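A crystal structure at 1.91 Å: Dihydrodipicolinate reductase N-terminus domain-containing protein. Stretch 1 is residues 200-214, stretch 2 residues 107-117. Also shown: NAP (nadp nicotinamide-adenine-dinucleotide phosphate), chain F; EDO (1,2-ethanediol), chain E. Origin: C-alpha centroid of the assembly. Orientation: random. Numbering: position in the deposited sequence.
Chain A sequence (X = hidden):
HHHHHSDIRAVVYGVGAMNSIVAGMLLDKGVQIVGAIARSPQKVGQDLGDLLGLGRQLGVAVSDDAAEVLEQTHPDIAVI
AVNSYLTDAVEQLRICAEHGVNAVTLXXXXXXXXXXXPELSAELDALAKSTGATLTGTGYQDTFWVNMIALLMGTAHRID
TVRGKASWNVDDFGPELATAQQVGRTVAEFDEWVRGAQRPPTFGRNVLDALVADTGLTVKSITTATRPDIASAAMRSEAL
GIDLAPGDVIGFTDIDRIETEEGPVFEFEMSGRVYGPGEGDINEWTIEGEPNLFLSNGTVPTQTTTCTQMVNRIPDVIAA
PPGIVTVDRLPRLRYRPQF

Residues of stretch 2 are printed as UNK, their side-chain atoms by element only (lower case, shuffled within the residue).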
# COMPACT_ATOMS: atom_id res chain seq x y z
N PRO A 200 -6.13 -8.59 -28.40
CA PRO A 200 -5.61 -7.50 -27.57
C PRO A 200 -4.65 -7.99 -26.49
O PRO A 200 -4.69 -9.17 -26.12
CB PRO A 200 -6.83 -6.81 -26.94
CG PRO A 200 -8.02 -7.65 -27.30
CD PRO A 200 -7.58 -8.67 -28.35
N PRO A 201 -3.81 -7.08 -25.94
CA PRO A 201 -2.94 -7.44 -24.82
C PRO A 201 -3.82 -7.81 -23.60
O PRO A 201 -4.94 -7.36 -23.46
CB PRO A 201 -2.11 -6.16 -24.56
CG PRO A 201 -3.00 -5.02 -25.08
CD PRO A 201 -3.77 -5.63 -26.25
N THR A 202 -3.31 -8.71 -22.78
CA THR A 202 -3.96 -9.14 -21.53
C THR A 202 -3.91 -7.99 -20.52
O THR A 202 -2.92 -7.23 -20.50
CB THR A 202 -3.34 -10.44 -20.99
OG1 THR A 202 -1.97 -10.16 -20.71
CG2 THR A 202 -3.51 -11.58 -21.97
N PHE A 203 -4.93 -7.89 -19.67
CA PHE A 203 -4.96 -6.91 -18.55
C PHE A 203 -3.68 -7.06 -17.72
O PHE A 203 -3.08 -6.03 -17.33
CB PHE A 203 -6.19 -7.13 -17.67
CG PHE A 203 -7.52 -6.88 -18.35
CD1 PHE A 203 -7.62 -6.40 -19.66
CD2 PHE A 203 -8.69 -7.06 -17.63
CE1 PHE A 203 -8.85 -6.16 -20.24
CE2 PHE A 203 -9.92 -6.80 -18.21
CZ PHE A 203 -9.99 -6.35 -19.50
N GLY A 204 -3.29 -8.30 -17.47
CA GLY A 204 -2.15 -8.62 -16.61
C GLY A 204 -0.83 -8.17 -17.20
O GLY A 204 0.08 -7.83 -16.42
N ARG A 205 -0.71 -8.12 -18.52
CA ARG A 205 0.53 -7.65 -19.17
C ARG A 205 0.77 -6.18 -18.77
O ARG A 205 1.91 -5.78 -18.44
CB ARG A 205 0.44 -7.88 -20.68
CG ARG A 205 1.55 -7.19 -21.46
CD ARG A 205 2.93 -7.69 -21.09
NE ARG A 205 3.85 -6.68 -21.58
CZ ARG A 205 4.25 -6.59 -22.84
NH1 ARG A 205 3.84 -7.48 -23.73
NH2 ARG A 205 5.08 -5.63 -23.19
N ASN A 206 -0.29 -5.38 -18.79
CA ASN A 206 -0.17 -3.95 -18.43
C ASN A 206 0.18 -3.87 -16.94
O ASN A 206 1.00 -3.00 -16.58
CB ASN A 206 -1.41 -3.19 -18.86
CG ASN A 206 -1.58 -3.27 -20.36
OD1 ASN A 206 -2.51 -3.95 -20.82
ND2 ASN A 206 -0.67 -2.63 -21.10
N VAL A 207 -0.40 -4.75 -16.11
CA VAL A 207 -0.06 -4.77 -14.65
C VAL A 207 1.45 -4.98 -14.48
O VAL A 207 2.08 -4.20 -13.76
CB VAL A 207 -0.88 -5.84 -13.89
CG1 VAL A 207 -0.36 -6.04 -12.47
CG2 VAL A 207 -2.34 -5.45 -13.84
N LEU A 208 2.00 -6.01 -15.10
CA LEU A 208 3.43 -6.37 -14.93
C LEU A 208 4.33 -5.29 -15.56
O LEU A 208 5.39 -5.02 -14.98
CB LEU A 208 3.67 -7.76 -15.50
CG LEU A 208 2.92 -8.89 -14.81
CD1 LEU A 208 3.37 -10.26 -15.30
CD2 LEU A 208 3.00 -8.79 -13.29
N ASP A 209 3.92 -4.66 -16.66
CA ASP A 209 4.74 -3.57 -17.27
C ASP A 209 4.87 -2.45 -16.23
O ASP A 209 5.96 -1.90 -16.07
CB ASP A 209 4.14 -3.04 -18.58
CG ASP A 209 4.23 -3.99 -19.78
OD1 ASP A 209 5.01 -4.96 -19.71
OD2 ASP A 209 3.51 -3.75 -20.79
N ALA A 210 3.78 -2.12 -15.53
CA ALA A 210 3.77 -1.06 -14.50
C ALA A 210 4.71 -1.44 -13.35
O ALA A 210 5.48 -0.56 -12.91
CB ALA A 210 2.36 -0.82 -14.00
N LEU A 211 4.64 -2.68 -12.85
CA LEU A 211 5.46 -3.10 -11.67
C LEU A 211 6.94 -3.08 -12.06
O LEU A 211 7.75 -2.54 -11.32
CB LEU A 211 5.01 -4.48 -11.20
CG LEU A 211 3.69 -4.52 -10.44
CD1 LEU A 211 3.31 -5.94 -10.12
CD2 LEU A 211 3.76 -3.69 -9.17
N VAL A 212 7.26 -3.62 -13.23
CA VAL A 212 8.66 -3.67 -13.76
C VAL A 212 9.20 -2.25 -13.91
O VAL A 212 10.32 -1.98 -13.42
CB VAL A 212 8.70 -4.48 -15.06
CG1 VAL A 212 10.01 -4.28 -15.82
CG2 VAL A 212 8.45 -5.96 -14.79
N ALA A 213 8.43 -1.35 -14.55
CA ALA A 213 8.85 0.05 -14.78
C ALA A 213 8.99 0.77 -13.43
O ALA A 213 10.00 1.49 -13.24
CB ALA A 213 7.87 0.75 -15.69
N ASP A 214 8.03 0.59 -12.52
CA ASP A 214 8.09 1.26 -11.19
C ASP A 214 9.35 0.79 -10.43
O ASP A 214 9.93 1.57 -9.69
CB ASP A 214 6.83 1.02 -10.36
CG ASP A 214 6.91 1.67 -9.00
OD1 ASP A 214 6.76 2.91 -8.92
OD2 ASP A 214 7.17 0.94 -8.05
N UNK A 107 -10.15 2.16 -18.88
CA UNK A 107 -9.49 1.33 -19.92
C UNK A 107 -8.31 0.56 -19.30
O UNK A 107 -7.36 1.19 -18.87
o UNK A 107 -10.21 2.64 -21.81
c UNK A 107 -9.07 2.15 -21.12
N UNK A 108 -8.37 -0.78 -19.30
CA UNK A 108 -7.39 -1.64 -18.59
C UNK A 108 -6.01 -1.43 -19.22
O UNK A 108 -5.01 -1.42 -18.50
o UNK A 108 -11.36 -3.83 -17.75
c UNK A 108 -10.38 -3.28 -18.33
o UNK A 108 -10.48 -2.61 -19.40
c UNK A 108 -9.02 -3.38 -17.68
c UNK A 108 -7.82 -3.12 -18.58
N UNK A 109 -5.94 -1.29 -20.54
CA UNK A 109 -4.64 -1.11 -21.23
C UNK A 109 -4.04 0.25 -20.85
O UNK A 109 -2.80 0.36 -20.75
o UNK A 109 -4.48 -1.61 -25.51
c UNK A 109 -3.39 -1.52 -24.90
c UNK A 109 -3.41 -1.44 -23.38
o UNK A 109 -2.28 -1.50 -25.45
c UNK A 109 -4.76 -1.32 -22.74
N UNK A 110 -4.87 1.26 -20.55
CA UNK A 110 -4.37 2.61 -20.21
C UNK A 110 -3.70 2.59 -18.82
O UNK A 110 -3.08 3.59 -18.46
c UNK A 110 -5.71 4.29 -21.60
c UNK A 110 -5.50 3.65 -20.23
s UNK A 110 -4.26 5.28 -22.12
c UNK A 110 -4.37 6.65 -20.98
N UNK A 111 -3.82 1.50 -18.05
CA UNK A 111 -3.13 1.41 -16.72
C UNK A 111 -1.65 1.71 -16.93
O UNK A 111 -1.06 2.50 -16.11
c UNK A 111 -3.45 0.56 -13.68
c UNK A 111 -2.61 -1.69 -14.45
c UNK A 111 -2.69 -0.19 -14.75
c UNK A 111 -3.34 0.02 -16.12
N UNK A 112 -1.07 1.12 -17.97
CA UNK A 112 0.34 1.31 -18.35
C UNK A 112 0.49 0.91 -19.82
O UNK A 112 0.79 -0.24 -20.12
c UNK A 112 5.26 2.10 -17.60
c UNK A 112 2.68 1.05 -17.45
o UNK A 112 6.52 2.60 -17.66
c UNK A 112 3.60 0.57 -18.37
c UNK A 112 4.36 2.61 -16.67
c UNK A 112 1.27 0.51 -17.43
c UNK A 112 4.89 1.08 -18.45
c UNK A 112 3.08 2.08 -16.60
N UNK A 113 0.21 1.84 -20.76
CA UNK A 113 0.10 1.48 -22.18
C UNK A 113 1.36 1.60 -23.03
O UNK A 113 1.31 1.19 -24.19
c UNK A 113 -0.54 3.77 -21.88
c UNK A 113 -0.14 3.25 -20.52
c UNK A 113 -0.94 2.51 -22.63
N UNK A 114 2.45 2.12 -22.45
CA UNK A 114 3.67 2.52 -23.21
C UNK A 114 4.24 1.33 -24.01
O UNK A 114 4.71 1.57 -25.15
c UNK A 114 3.91 4.28 -20.16
n UNK A 114 3.53 5.54 -19.79
c UNK A 114 3.65 6.40 -20.85
c UNK A 114 4.29 6.27 -23.17
c UNK A 114 3.39 7.77 -20.94
c UNK A 114 4.26 4.27 -21.47
c UNK A 114 3.59 8.37 -22.16
c UNK A 114 4.09 5.62 -21.94
c UNK A 114 4.72 3.08 -22.25
c UNK A 114 4.04 7.62 -23.26
N UNK A 115 4.20 0.11 -23.48
CA UNK A 115 4.85 -1.05 -24.12
C UNK A 115 3.87 -1.74 -25.07
O UNK A 115 4.31 -2.16 -26.16
o UNK A 115 8.09 -1.25 -23.52
o UNK A 115 7.83 0.35 -22.06
c UNK A 115 7.49 -0.72 -22.59
c UNK A 115 6.28 -1.44 -22.04
c UNK A 115 5.36 -2.05 -23.09
N UNK A 116 2.59 -1.89 -24.69
CA UNK A 116 1.62 -2.67 -25.51
C UNK A 116 1.16 -1.81 -26.70
O UNK A 116 0.84 -2.39 -27.71
o UNK A 116 -0.10 -2.14 -23.92
c UNK A 116 0.91 -4.33 -23.74
c UNK A 116 0.46 -3.23 -24.66
N UNK A 117 1.08 -0.48 -26.56
CA UNK A 117 0.55 0.45 -27.60
C UNK A 117 1.45 1.68 -27.68
O UNK A 117 1.04 2.80 -27.32
o UNK A 117 -1.76 -0.27 -27.61
c UNK A 117 -0.88 0.81 -27.31
PA NAP F . -20.92 -1.46 -20.03
O1A NAP F . -21.95 -1.54 -19.01
O2A NAP F . -20.96 -2.25 -21.37
O5B NAP F . -20.74 0.13 -20.37
C5B NAP F . -20.03 0.60 -21.53
C4B NAP F . -20.65 1.94 -21.93
O4B NAP F . -19.95 2.51 -23.03
C3B NAP F . -22.14 1.87 -22.36
O3B NAP F . -22.78 2.90 -21.57
C2B NAP F . -22.19 2.26 -23.83
O2B NAP F . -23.31 3.11 -24.17
C1B NAP F . -20.98 3.13 -23.87
N9A NAP F . -20.34 3.35 -25.17
C8A NAP F . -19.83 2.45 -26.03
N7A NAP F . -19.27 3.12 -27.05
C5A NAP F . -19.36 4.44 -26.78
C6A NAP F . -18.96 5.73 -27.41
N6A NAP F . -18.32 5.75 -28.56
N1A NAP F . -19.28 6.86 -26.79
C2A NAP F . -19.92 6.91 -25.60
N3A NAP F . -20.32 5.80 -24.95
C4A NAP F . -20.08 4.59 -25.54
O3 NAP F . -19.44 -1.85 -19.42
PN NAP F . -18.89 -1.44 -17.91
O1N NAP F . -19.00 -2.57 -16.93
O2N NAP F . -19.41 -0.11 -17.50
O5D NAP F . -17.38 -1.36 -18.44
C5D NAP F . -16.85 -0.35 -19.30
C4D NAP F . -15.38 -0.49 -19.59
O4D NAP F . -14.66 -0.29 -18.33
C3D NAP F . -15.06 -1.85 -20.16
O3D NAP F . -14.12 -1.79 -21.22
C2D NAP F . -14.46 -2.59 -18.96
O2D NAP F . -13.60 -3.64 -19.42
C1D NAP F . -13.78 -1.41 -18.19
N1N NAP F . -13.61 -1.72 -16.76
C2N NAP F . -12.41 -1.54 -16.24
C3N NAP F . -12.20 -1.88 -14.91
C7N NAP F . -10.85 -1.65 -14.25
O7N NAP F . -10.72 -2.12 -13.12
N7N NAP F . -9.89 -0.93 -14.85
C4N NAP F . -13.26 -2.38 -14.15
C5N NAP F . -14.51 -2.55 -14.72
C6N NAP F . -14.65 -2.19 -16.05
P2B NAP F . -24.83 2.61 -24.05
O1X NAP F . -25.15 2.45 -22.59
O2X NAP F . -25.65 3.81 -24.51
O3X NAP F . -24.76 1.38 -24.95
C1 EDO E . -11.69 -5.92 -14.60
O1 EDO E . -10.86 -5.11 -15.37
C2 EDO E . -11.18 -6.03 -13.21
O2 EDO E . -11.65 -4.97 -12.38
O HOH W 1 -4.81 -3.57 -16.65
O HOH W 2 2.56 -1.27 -21.59

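Position 107 carries one carbon and then one oxygen, a short hydroxyl side chain out of reach of stretch 1: Ser107.

Position 108 has three carbons, the third bearing two oxygens. Its CA-to-CB bond points toward the helix that starts at Phe203, and its second carbon sits 3.5 Å from the centroid of the Phe203 ring, 7° off the normal. This is Glu108. CG makes a CH-pi contact with the Phe203 face, and the carboxyl carbon CD lies over that face too, 3.3 Å from Phe203 CZ; OE2 meanwhile accepts from O2D of NAP at 2.8 Å and from O1 of the ethanediol at 2.7 Å.

Position 109 shows the same composition, three carbons and a terminal pair of oxygens, but extended, with both chi1 and chi2 in t. Its carboxyl carbon lies 3.5 Å from Pro201 CG. It is Glu109, and one of its carboxylate oxygens serves later positions of its own stretch.

Position 110 is an unbranched run of two carbons, a sulfur and one carbon; its CA-to-CB bond points away from stretch 1, and the side chain makes no contact there: Met110.

Position 111 has four carbons, forked at the second. One terminal methyl reaches Val207 CG2 at 3.8 Å, an apolar contact beside the polar centre. The fork identifies Leu111.

Position 112 has one carbon, then a six-carbon ring bearing an oxygen. Ala210 CA stands over one face, 4.0 Å from the ring centroid, and the ring oxygen comes within 3.0 Å of Ala213 CB. This is Tyr112. A flat ring can lie along a helix where the facing residues are small, and here two of them are alanines.

At position 113, three carbons close a ring onto the backbone nitrogen. Its CA-to-CB bond points away from the helix; it is Pro113.

Position 114 has one carbon leading to fused five- and six-membered rings holding eight carbons and one nitrogen. Large as it is, Trp114 makes no contact with stretch 1.

Position 115 again has three carbons ending in two oxygens. Its CB points toward the helix, 3.4 Å from Asp209 OD2 and 3.6 Å from Arg205 NH2, while the end of the chain leads away. It is Glu115.

Position 116 has one carbon carrying an oxygen and a carbon. The carbon branch lies 3.6 Å from Pro201 CB and also over one face of the Arg205 guanidinium; the oxygen lies 2.9 Å from Asn206 ND2. The residue is Thr116.

Position 117, one carbon and one oxygen, does not touch stretch 1. It is Ser117, whose OG donates to Glu109 OE2 at 2.5 Å.

The contact turns on Asn206. Its ND2 donates to Tyr112 O at 3.0 Å and to Thr116 OG1 at 2.9 Å, tying one helical side chain to two points of stretch 2, the carbonyl of Tyr112 and the hydroxyl of Thr116. Thr116 OG1 passes the chain on, donating to Glu109 OE2 at 2.7 Å. Water 2 joins Tyr112 O (2.5 Å) to Asp209 OD2 (2.8 Å), and Asp209 OD1 holds Arg205 NE at 2.8 Å in a salt bridge. The rule to read is a buried amide at the centre, with ring faces packed against carbon around it.

Stretch 2, residues 107-117: SEEMLYPWETS
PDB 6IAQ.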